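Local coordinates for protein Zn-dependent hydrolase, glyoxylase (Echinicola vietnamensis, PDB 6T5K) that probably hydrolyses beta-lactam antibiotics to substituted beta-amino acids, working as a monomeric zinc-dependent class B metallo-beta-lactamase of the carbapenemase type, at residues E23-D28 with T79-S84; P118-K123 with D143-K148; H157-G162 with N207-A212. One frame throughout, in Å; residues are numbered along the deposited sequence. Where two conformers were deposited one is given.

Contact 1 (E23-D28 with T79-S84); sequences EVYSSD and TSELLS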
loop_
_atom_site.group_PDB
_atom_site.type_symbol
_atom_site.label_atom_id
_atom_site.label_comp_id
_atom_site.label_asym_id
_atom_site.label_seq_id
_atom_site.Cartn_x
_atom_site.Cartn_y
_atom_site.Cartn_z
ATOM N N GLU A 23 10.077 -4.090 15.231
ATOM C CA GLU A 23 9.715 -2.687 15.161
ATOM C C GLU A 23 10.983 -1.869 14.977
ATOM O O GLU A 23 11.932 -2.006 15.753
ATOM C CB GLU A 23 9.011 -2.286 16.449
ATOM C CG GLU A 23 8.434 -0.900 16.439
ATOM C CD GLU A 23 7.658 -0.613 17.708
ATOM O OE1 GLU A 23 8.205 0.079 18.589
ATOM O OE2 GLU A 23 6.509 -1.092 17.816
ATOM N N VAL A 24 10.999 -1.016 13.953
ATOM C CA VAL A 24 12.151 -0.168 13.659
ATOM C C VAL A 24 11.876 1.311 13.897
ATOM O O VAL A 24 12.833 2.109 13.928
ATOM C CB VAL A 24 12.675 -0.407 12.227
ATOM C CG1 VAL A 24 13.161 -1.841 12.084
ATOM C CG2 VAL A 24 11.582 -0.110 11.193
ATOM N N TYR A 25 10.617 1.701 14.075
ATOM C CA TYR A 25 10.274 3.076 14.403
ATOM C C TYR A 25 8.940 3.075 15.125
ATOM O O TYR A 25 8.030 2.327 14.753
ATOM C CB TYR A 25 10.152 3.940 13.142
ATOM C CG TYR A 25 9.807 5.380 13.434
ATOM C CD1 TYR A 25 8.488 5.799 13.512
ATOM C CD2 TYR A 25 10.804 6.326 13.626
ATOM C CE1 TYR A 25 8.168 7.122 13.777
ATOM C CE2 TYR A 25 10.501 7.649 13.896
ATOM C CZ TYR A 25 9.176 8.035 13.966
ATOM O OH TYR A 25 8.852 9.343 14.228
ATOM N N SER A 26 8.814 3.931 16.133
ATOM C CA SER A 26 7.556 4.036 16.860
ATOM C C SER A 26 7.427 5.442 17.417
ATOM O O SER A 26 8.323 5.914 18.121
ATOM C CB SER A 26 7.531 3.016 17.998
ATOM O OG SER A 26 6.327 3.082 18.735
ATOM N N SER A 27 6.332 6.114 17.079
ATOM C CA SER A 27 5.971 7.368 17.719
ATOM C C SER A 27 4.480 7.339 17.997
ATOM O O SER A 27 3.806 6.338 17.736
ATOM C CB SER A 27 6.253 8.557 16.798
ATOM O OG SER A 27 5.199 8.679 15.840
ATOM N N ASP A 28 3.971 8.485 18.469
ATOM C CA ASP A 28 2.551 8.653 18.738
ATOM C C ASP A 28 1.707 8.447 17.491
ATOM O O ASP A 28 0.562 7.990 17.581
ATOM C CB ASP A 28 2.309 10.066 19.309
ATOM C CG ASP A 28 3.160 11.164 18.612
ATOM O OD1 ASP A 28 4.410 11.061 18.616
ATOM O OD2 ASP A 28 2.580 12.151 18.089
ATOM N N THR A 79 3.399 11.795 7.052
ATOM C CA THR A 79 4.239 11.454 5.921
ATOM C C THR A 79 5.632 12.043 6.115
ATOM O O THR A 79 6.640 11.402 5.807
ATOM C CB THR A 79 3.580 11.899 4.610
ATOM O OG1 THR A 79 2.253 11.341 4.555
ATOM C CG2 THR A 79 4.344 11.431 3.415
ATOM N N SER A 80 5.714 13.282 6.607
ATOM C CA SER A 80 7.015 13.862 6.932
ATOM C C SER A 80 7.763 13.038 7.979
ATOM O O SER A 80 8.985 12.865 7.889
ATOM C CB SER A 80 6.830 15.303 7.400
ATOM O OG SER A 80 6.233 16.050 6.348
ATOM N N GLU A 81 7.045 12.485 8.955
ATOM C CA GLU A 81 7.685 11.620 9.940
ATOM C C GLU A 81 8.265 10.374 9.281
ATOM O O GLU A 81 9.388 9.949 9.593
ATOM C CB GLU A 81 6.659 11.224 10.998
ATOM C CG GLU A 81 7.197 11.077 12.367
ATOM C CD GLU A 81 6.130 10.748 13.387
ATOM O OE1 GLU A 81 6.407 9.875 14.217
ATOM O OE2 GLU A 81 5.034 11.362 13.380
ATOM N N LEU A 82 7.504 9.767 8.377
ATOM C CA LEU A 82 8.012 8.631 7.625
ATOM C C LEU A 82 9.282 9.005 6.869
ATOM O O LEU A 82 10.271 8.271 6.892
ATOM C CB LEU A 82 6.913 8.142 6.682
ATOM C CG LEU A 82 7.223 7.009 5.706
ATOM C CD1 LEU A 82 7.718 5.758 6.421
ATOM C CD2 LEU A 82 5.978 6.688 4.889
ATOM N N LEU A 83 9.254 10.121 6.144
ATOM C CA LEU A 83 10.391 10.488 5.318
ATOM C C LEU A 83 11.588 10.843 6.181
ATOM O O LEU A 83 12.727 10.567 5.797
ATOM C CB LEU A 83 9.985 11.628 4.384
ATOM C CG LEU A 83 9.121 11.120 3.229
ATOM C CD1 LEU A 83 8.340 12.205 2.562
ATOM C CD2 LEU A 83 10.022 10.457 2.235
ATOM N N SER A 84 11.353 11.460 7.341
ATOM C CA SER A 84 12.445 11.746 8.262
ATOM C C SER A 84 13.141 10.466 8.696
ATOM O O SER A 84 14.370 10.421 8.776
ATOM C CB SER A 84 11.908 12.502 9.475
ATOM O OG SER A 84 12.953 12.880 10.359
HETATM O O HOH W 1 10.730 10.530 12.137
#
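Tyr25 and Ser27 both donate to one carboxylate oxygen, Glu81 OE1, and these two bonds carry the direct contact. Tyr25 OH lies 2.5 Å from Glu81 OE1 and uses the anti lone pair, the one turned away from OE2. The oxygen sits at the edge of the phenol ring, close to its plane, while the carboxylate plane is turned 63° from that of the ring. Ser27 OG is modelled 2.4 Å from Glu81 OE1, a very short separation, so its exact length is doubtful. A water adds a second link, donating to Tyr25 OH at 3.1 Å and to the backbone Glu81 O at 2.9 Å, so the phenol oxygen serves as donor and acceptor at once.

The contact ties strand 22-26, an outermost strand of the eight-stranded sheet, to helix 76-88. A classic beta bulge sets Val24 and Tyr25 together opposite the single residue Ile32 of strand 30-34.

Glu81 reaches across with its chain extended beyond CG (chi2 177°), which carries the carboxylate to the strand end. Around this shell, Ser27 OG also accepts from the backbone N of Lys29 and of Leu30, which fixes the serine at the turn leading into strand 30-34. The Tyr25 ring meets that of Phe85, one helical turn beyond Glu81, with the planes at about 55°.

Contact 2 (P118-K123 with D143-K148); sequences PSYAFK and DELTLK. With EDO (1,2-ethanediol), chain E; EDO (1,2-ethanediol), chain C.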
loop_
_atom_site.group_PDB
_atom_site.type_symbol
_atom_site.label_atom_id
_atom_site.label_comp_id
_atom_site.label_asym_id
_atom_site.label_seq_id
_atom_site.Cartn_x
_atom_site.Cartn_y
_atom_site.Cartn_z
ATOM N N PRO A 118 9.461 11.133 -7.079
ATOM C CA PRO A 118 8.322 11.021 -7.985
ATOM C C PRO A 118 7.247 10.118 -7.418
ATOM O O PRO A 118 7.533 9.144 -6.718
ATOM C CB PRO A 118 8.933 10.373 -9.230
ATOM C CG PRO A 118 10.111 9.596 -8.709
ATOM C CD PRO A 118 10.660 10.456 -7.598
ATOM N N SER A 119 6.005 10.440 -7.754
ATOM C CA SER A 119 4.855 9.659 -7.340
ATOM C C SER A 119 4.187 9.020 -8.549
ATOM O O SER A 119 4.082 9.634 -9.622
ATOM C CB SER A 119 3.850 10.509 -6.574
ATOM O OG SER A 119 3.351 11.587 -7.349
ATOM N N TYR A 120 3.747 7.785 -8.353
ATOM C CA TYR A 120 3.137 6.996 -9.403
ATOM C C TYR A 120 1.810 6.425 -8.929
ATOM O O TYR A 120 1.609 6.185 -7.744
ATOM C CB TYR A 120 4.012 5.782 -9.732
ATOM C CG TYR A 120 5.362 6.113 -10.299
ATOM C CD1 TYR A 120 6.404 6.492 -9.475
ATOM C CD2 TYR A 120 5.594 6.067 -11.675
ATOM C CE1 TYR A 120 7.652 6.795 -9.997
ATOM C CE2 TYR A 120 6.844 6.359 -12.202
ATOM C CZ TYR A 120 7.866 6.735 -11.356
ATOM O OH TYR A 120 9.106 7.025 -11.874
ATOM N N ALA A 121 0.922 6.161 -9.881
ATOM C CA ALA A 121 -0.356 5.541 -9.560
ATOM C C ALA A 121 -0.986 5.057 -10.853
ATOM O O ALA A 121 -0.541 5.390 -11.953
ATOM C CB ALA A 121 -1.281 6.528 -8.849
ATOM N N PHE A 122 -2.010 4.226 -10.712
ATOM C CA PHE A 122 -2.796 3.853 -11.879
ATOM C C PHE A 122 -3.281 5.100 -12.604
ATOM O O PHE A 122 -3.648 6.095 -11.978
ATOM C CB PHE A 122 -4.003 3.056 -11.406
ATOM C CG PHE A 122 -4.787 2.399 -12.515
ATOM C CD1 PHE A 122 -4.166 1.558 -13.449
ATOM C CD2 PHE A 122 -6.132 2.576 -12.591
ATOM C CE1 PHE A 122 -4.906 0.937 -14.448
ATOM C CE2 PHE A 122 -6.890 1.918 -13.557
ATOM C CZ PHE A 122 -6.270 1.125 -14.514
ATOM N N LYS A 123 -3.334 5.026 -13.929
ATOM C CA LYS A 123 -3.722 6.189 -14.718
ATOM C C LYS A 123 -5.016 6.816 -14.213
ATOM O O LYS A 123 -5.135 8.045 -14.140
ATOM C CB LYS A 123 -3.835 5.796 -16.197
ATOM C CG LYS A 123 -4.792 4.653 -16.486
ATOM C CD LYS A 123 -4.738 4.205 -17.951
ATOM C CE LYS A 123 -5.585 2.971 -18.157
ATOM N NZ LYS A 123 -5.593 2.462 -19.567
ATOM N N ASP A 143 -1.190 -0.460 -16.501
ATOM C CA ASP A 143 -1.177 -1.909 -16.454
ATOM C C ASP A 143 -0.300 -2.499 -15.368
ATOM O O ASP A 143 -0.868 -3.031 -14.373
ATOM C CB ASP A 143 -0.653 -2.314 -17.834
ATOM C CG ASP A 143 0.403 -1.327 -18.387
ATOM O OD1 ASP A 143 0.340 -0.138 -18.032
ATOM O OD2 ASP A 143 1.320 -1.787 -19.158
ATOM N N GLU A 144 1.029 -2.533 -15.678
ATOM C CA GLU A 144 2.085 -2.932 -14.747
ATOM C C GLU A 144 3.308 -2.031 -14.864
ATOM O O GLU A 144 3.923 -1.933 -15.928
ATOM C CB GLU A 144 2.513 -4.405 -14.887
ATOM C CG GLU A 144 3.708 -4.764 -13.916
ATOM C CD GLU A 144 3.970 -6.262 -13.733
ATOM O OE1 GLU A 144 3.179 -6.938 -13.051
ATOM O OE2 GLU A 144 4.997 -6.770 -14.244
ATOM N N LEU A 145 3.760 -1.563 -13.718
ATOM C CA LEU A 145 4.863 -0.638 -13.561
ATOM C C LEU A 145 5.960 -1.365 -12.798
ATOM O O LEU A 145 5.685 -2.044 -11.792
ATOM C CB LEU A 145 4.391 0.550 -12.748
ATOM C CG LEU A 145 5.427 1.588 -12.328
ATOM C CD1 LEU A 145 5.915 2.344 -13.530
ATOM C CD2 LEU A 145 4.862 2.530 -11.275
ATOM N N THR A 146 7.193 -1.239 -13.280
ATOM C CA THR A 146 8.361 -1.761 -12.595
ATOM C C THR A 146 9.109 -0.589 -11.972
ATOM O O THR A 146 9.411 0.391 -12.660
ATOM C CB THR A 146 9.280 -2.487 -13.568
ATOM O OG1 THR A 146 8.565 -3.546 -14.208
ATOM C CG2 THR A 146 10.445 -3.055 -12.834
ATOM N N LEU A 147 9.382 -0.689 -10.674
ATOM C CA LEU A 147 10.131 0.335 -9.962
ATOM C C LEU A 147 11.374 -0.299 -9.357
ATOM O O LEU A 147 11.282 -1.216 -8.528
ATOM C CB LEU A 147 9.285 0.983 -8.875
ATOM C CG LEU A 147 8.143 1.831 -9.381
ATOM C CD1 LEU A 147 7.264 2.237 -8.214
ATOM C CD2 LEU A 147 8.618 3.054 -10.134
ATOM N N LYS A 148 12.528 0.223 -9.749
ATOM C CA LYS A 148 13.796 -0.254 -9.234
ATOM C C LYS A 148 13.944 0.118 -7.765
ATOM O O LYS A 148 13.637 1.243 -7.341
ATOM C CB LYS A 148 14.927 0.362 -10.058
ATOM C CG LYS A 148 16.319 -0.079 -9.697
ATOM C CD LYS A 148 17.368 0.594 -10.577
ATOM C CE LYS A 148 18.791 0.154 -10.251
ATOM N NZ LYS A 148 18.979 -1.311 -10.603
HETATM C C1 EDO E . 12.318 3.871 -9.281
HETATM O O1 EDO E . 13.568 3.440 -8.772
HETATM C C2 EDO E . 12.436 3.983 -10.802
HETATM O O2 EDO E . 12.421 2.673 -11.401
HETATM C C1 EDO C . 6.674 -9.513 -13.163
HETATM O O1 EDO C . 5.522 -9.255 -13.954
HETATM C C2 EDO C . 6.342 -9.588 -11.679
HETATM O O2 EDO C . 5.247 -10.500 -11.442
#
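Tyr120 and Leu147 meet in a CH-pi contact that joins two different sheets mainly through side chains. Leu147 CD2 stands over one face of the Tyr120 ring, 4.0 Å from its centroid and 16° off the ring normal, displaced slightly toward the rim. Leu145 adds a second methyl: its CD2 lies 3.6 Å from Tyr120 CD2 and also touches Tyr120 CB, meeting the ring obliquely, and the two side chains cross at about a right angle. The tyrosine is thus held at its root by one leucine and over its face by the other. Its chi1 of -64° sets CG anti to the carbonyl carbon, which swings the ring along the row of Leu145 and Leu147, alternate residues of one strand.

The touching parts run nearly antiparallel, with end-to-end directions 162° apart, yet the CA atoms of Tyr120 and Leu145 are 8.9 Å apart, too far for paired strands. Strand 119-122 belongs to the eight-stranded sheet and strand 144-149 is an outermost strand of the five-stranded one, so the contact spans the interface of the alpha-beta/beta-alpha sandwich that defines this superfamily. At the other end the approach is looser: Asp143 N lies at the edge of the Phe122 ring, 4.5 Å from CE1. Phe122 stacks instead on Tyr158, and its side chain is about 7 Å from that of the zinc ligand His100.

Beside Leu147 lies an ethanediol probably taken from the crystallisation liquor; its O2 accepts from Lys148 N at 3.0 Å and its O1 donates to Lys148 O. Across the two strands themselves, every close approach between side chains is apolar, which implies that dispersion and the burial of hydrocarbon, rather than directional bonding, join the sheets here.

Contact 3 (H157-G162 with N207-A212); sequences HYFGEG and NKISTA. With EDO (1,2-ethanediol), chain B.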
loop_
_atom_site.group_PDB
_atom_site.type_symbol
_atom_site.label_atom_id
_atom_site.label_comp_id
_atom_site.label_asym_id
_atom_site.label_seq_id
_atom_site.Cartn_x
_atom_site.Cartn_y
_atom_site.Cartn_z
ATOM N N HIS A 157 0.575 -3.336 -10.095
ATOM C CA HIS A 157 -0.231 -4.038 -11.085
ATOM C C HIS A 157 -1.704 -3.809 -10.837
ATOM O O HIS A 157 -2.153 -3.894 -9.698
ATOM C CB HIS A 157 0.087 -5.531 -11.036
ATOM C CG HIS A 157 -0.330 -6.309 -12.241
ATOM N ND1 HIS A 157 0.579 -6.984 -13.020
ATOM C CD2 HIS A 157 -1.548 -6.569 -12.770
ATOM C CE1 HIS A 157 -0.060 -7.628 -13.980
ATOM N NE2 HIS A 157 -1.347 -7.382 -13.862
ATOM N N TYR A 158 -2.430 -3.503 -11.917
ATOM C CA TYR A 158 -3.883 -3.397 -11.894
ATOM C C TYR A 158 -4.508 -4.723 -12.316
ATOM O O TYR A 158 -4.245 -5.222 -13.419
ATOM C CB TYR A 158 -4.339 -2.275 -12.830
ATOM C CG TYR A 158 -5.809 -2.036 -12.810
ATOM C CD1 TYR A 158 -6.434 -1.491 -11.679
ATOM C CD2 TYR A 158 -6.597 -2.351 -13.920
ATOM C CE1 TYR A 158 -7.785 -1.272 -11.646
ATOM C CE2 TYR A 158 -7.966 -2.129 -13.900
ATOM C CZ TYR A 158 -8.544 -1.584 -12.766
ATOM O OH TYR A 158 -9.882 -1.368 -12.752
ATOM N N PHE A 159 -5.355 -5.260 -11.456
ATOM C CA PHE A 159 -6.069 -6.496 -11.717
ATOM C C PHE A 159 -7.572 -6.305 -11.816
ATOM O O PHE A 159 -8.288 -7.301 -12.015
ATOM C CB PHE A 159 -5.790 -7.486 -10.596
ATOM C CG PHE A 159 -4.442 -8.126 -10.672
ATOM C CD1 PHE A 159 -4.214 -9.195 -11.511
ATOM C CD2 PHE A 159 -3.394 -7.659 -9.893
ATOM C CE1 PHE A 159 -2.981 -9.805 -11.565
ATOM C CE2 PHE A 159 -2.153 -8.294 -9.927
ATOM C CZ PHE A 159 -1.944 -9.341 -10.780
ATOM N N GLY A 160 -8.068 -5.077 -11.705
ATOM C CA GLY A 160 -9.486 -4.809 -11.782
ATOM C C GLY A 160 -10.014 -4.100 -10.552
ATOM O O GLY A 160 -9.289 -3.780 -9.612
ATOM N N GLU A 161 -11.308 -3.836 -10.595
ATOM C CA GLU A 161 -11.961 -3.027 -9.572
ATOM C C GLU A 161 -12.249 -3.837 -8.297
ATOM O O GLU A 161 -12.348 -5.060 -8.297
ATOM C CB GLU A 161 -13.258 -2.455 -10.136
ATOM C CG GLU A 161 -13.080 -1.692 -11.439
ATOM C CD GLU A 161 -14.240 -0.758 -11.761
ATOM O OE1 GLU A 161 -15.231 -0.697 -10.974
ATOM O OE2 GLU A 161 -14.149 -0.060 -12.801
ATOM N N GLY A 162 -12.400 -3.116 -7.185
ATOM C CA GLY A 162 -12.770 -3.743 -5.938
ATOM C C GLY A 162 -13.143 -2.709 -4.905
ATOM O O GLY A 162 -14.232 -2.135 -4.930
ATOM N N ASN A 207 -9.414 -13.029 -7.104
ATOM C CA ASN A 207 -9.013 -14.330 -7.586
ATOM C C ASN A 207 -7.913 -14.203 -8.640
ATOM O O ASN A 207 -7.030 -15.080 -8.720
ATOM C CB ASN A 207 -10.197 -15.100 -8.165
ATOM C CG ASN A 207 -9.858 -16.570 -8.406
ATOM O OD1 ASN A 207 -9.461 -16.962 -9.498
ATOM N ND2 ASN A 207 -9.924 -17.367 -7.350
ATOM N N LYS A 208 -7.943 -13.130 -9.453
ATOM C CA LYS A 208 -6.874 -12.955 -10.430
ATOM C C LYS A 208 -5.544 -12.800 -9.706
ATOM O O LYS A 208 -4.510 -13.327 -10.138
ATOM C CB LYS A 208 -7.083 -11.778 -11.360
ATOM C CG LYS A 208 -8.237 -11.989 -12.286
ATOM C CD LYS A 208 -8.582 -10.742 -13.016
ATOM C CE LYS A 208 -7.436 -10.286 -13.812
ATOM N NZ LYS A 208 -7.617 -8.873 -14.317
ATOM N N ILE A 209 -5.559 -12.081 -8.567
ATOM C CA ILE A 209 -4.349 -11.870 -7.760
ATOM C C ILE A 209 -3.848 -13.189 -7.184
ATOM O O ILE A 209 -2.663 -13.514 -7.266
ATOM C CB ILE A 209 -4.625 -10.847 -6.638
ATOM C CG1 ILE A 209 -4.902 -9.463 -7.268
ATOM C CG2 ILE A 209 -3.438 -10.729 -5.668
ATOM C CD1 ILE A 209 -5.481 -8.458 -6.329
ATOM N N SER A 210 -4.749 -13.958 -6.577
ATOM C CA SER A 210 -4.346 -15.245 -6.029
ATOM C C SER A 210 -3.758 -16.129 -7.118
ATOM O O SER A 210 -2.719 -16.776 -6.922
ATOM C CB SER A 210 -5.566 -15.921 -5.411
ATOM O OG SER A 210 -6.104 -15.108 -4.386
ATOM N N THR A 211 -4.412 -16.162 -8.273
ATOM C CA THR A 211 -3.938 -16.999 -9.375
ATOM C C THR A 211 -2.585 -16.531 -9.909
ATOM O O THR A 211 -1.786 -17.343 -10.401
ATOM C CB THR A 211 -4.996 -16.984 -10.477
ATOM O OG1 THR A 211 -6.228 -17.485 -9.957
ATOM C CG2 THR A 211 -4.623 -17.828 -11.638
ATOM N N ALA A 212 -2.330 -15.226 -9.877
ATOM C CA ALA A 212 -1.072 -14.685 -10.383
ATOM C C ALA A 212 0.090 -14.937 -9.427
ATOM O O ALA A 212 1.231 -15.093 -9.877
ATOM C CB ALA A 212 -1.189 -13.168 -10.588
HETATM C C1 EDO B . -16.625 1.493 -8.612
HETATM O O1 EDO B . -17.169 0.845 -9.759
HETATM C C2 EDO B . -17.582 2.532 -8.090
HETATM O O2 EDO B . -17.968 3.364 -9.185
#
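Phe159 and Lys208 bring the two backbones closest, with their CA atoms 6.6 Å apart. From His157, the end of strand 152-157, the chain runs on as an irregular loop, whereas 207-212 form the last turns of helix 201-212. Gly160 has a positive phi and a fully extended psi, and a CB there would press against the carbonyl oxygen of Phe159, a conformation that only glycine takes up comfortably.

The Phe159 side chain fills most of the contact. Ile209 CG1 lies over one face of its ring, 3.9 Å from the centroid and 29° off the normal, in a CH-pi contact. His157 CD2 covers the opposite face, 3.3 Å above the plane, so the ring is sandwiched between a helix residue and a residue at the end of the preceding strand. Ala212 CB approaches Phe159 CZ obliquely at 3.9 Å, one helical turn after Lys208, whose CB approaches Phe159 CD1 at the same distance.

Lys208 also supplies the polar link: its NZ donates to Phe159 O at 2.9 Å. The chain reaches the oxygen by bending at chi3 (60°), and NZ arrives 47° out of the carbonyl plane, not along a lone pair. Outside this pair, Glu161 O accepts from Thr205 OG1, a further tie to the same helix, and Ile209 continues inward onto Ile169 and Leu183.

Gly160, Glu161 and Gly162 run straight into His163, a ligand of the first zinc ion, a Gly-x-Gly-His sequence as in class B1 metallo-beta-lactamases, whose approach is here packed against an outer helix of the sandwich.

Overall arrangement
Contact 1 is a surface contact of polar groups, while contacts 2 and 3 are partly buried and mainly apolar. Contacts 1 and 2 both reach the eight-stranded sheet: contact 1 ties one of its outermost strands to a covering helix, whereas contact 2 joins it to the five-stranded sheet. Contact 3 secures a helix to the loop leaving the latter sheet. Contacts 2 and 3 adjoin: in the conformer given, Glu144 OE1 with His157 ND1 and Asp143 O with Tyr158 N form probable hydrogen bonds. Contact 1 is separate, its centre about 31 Å from that of contact 3 and on the opposite side of the chain's centre.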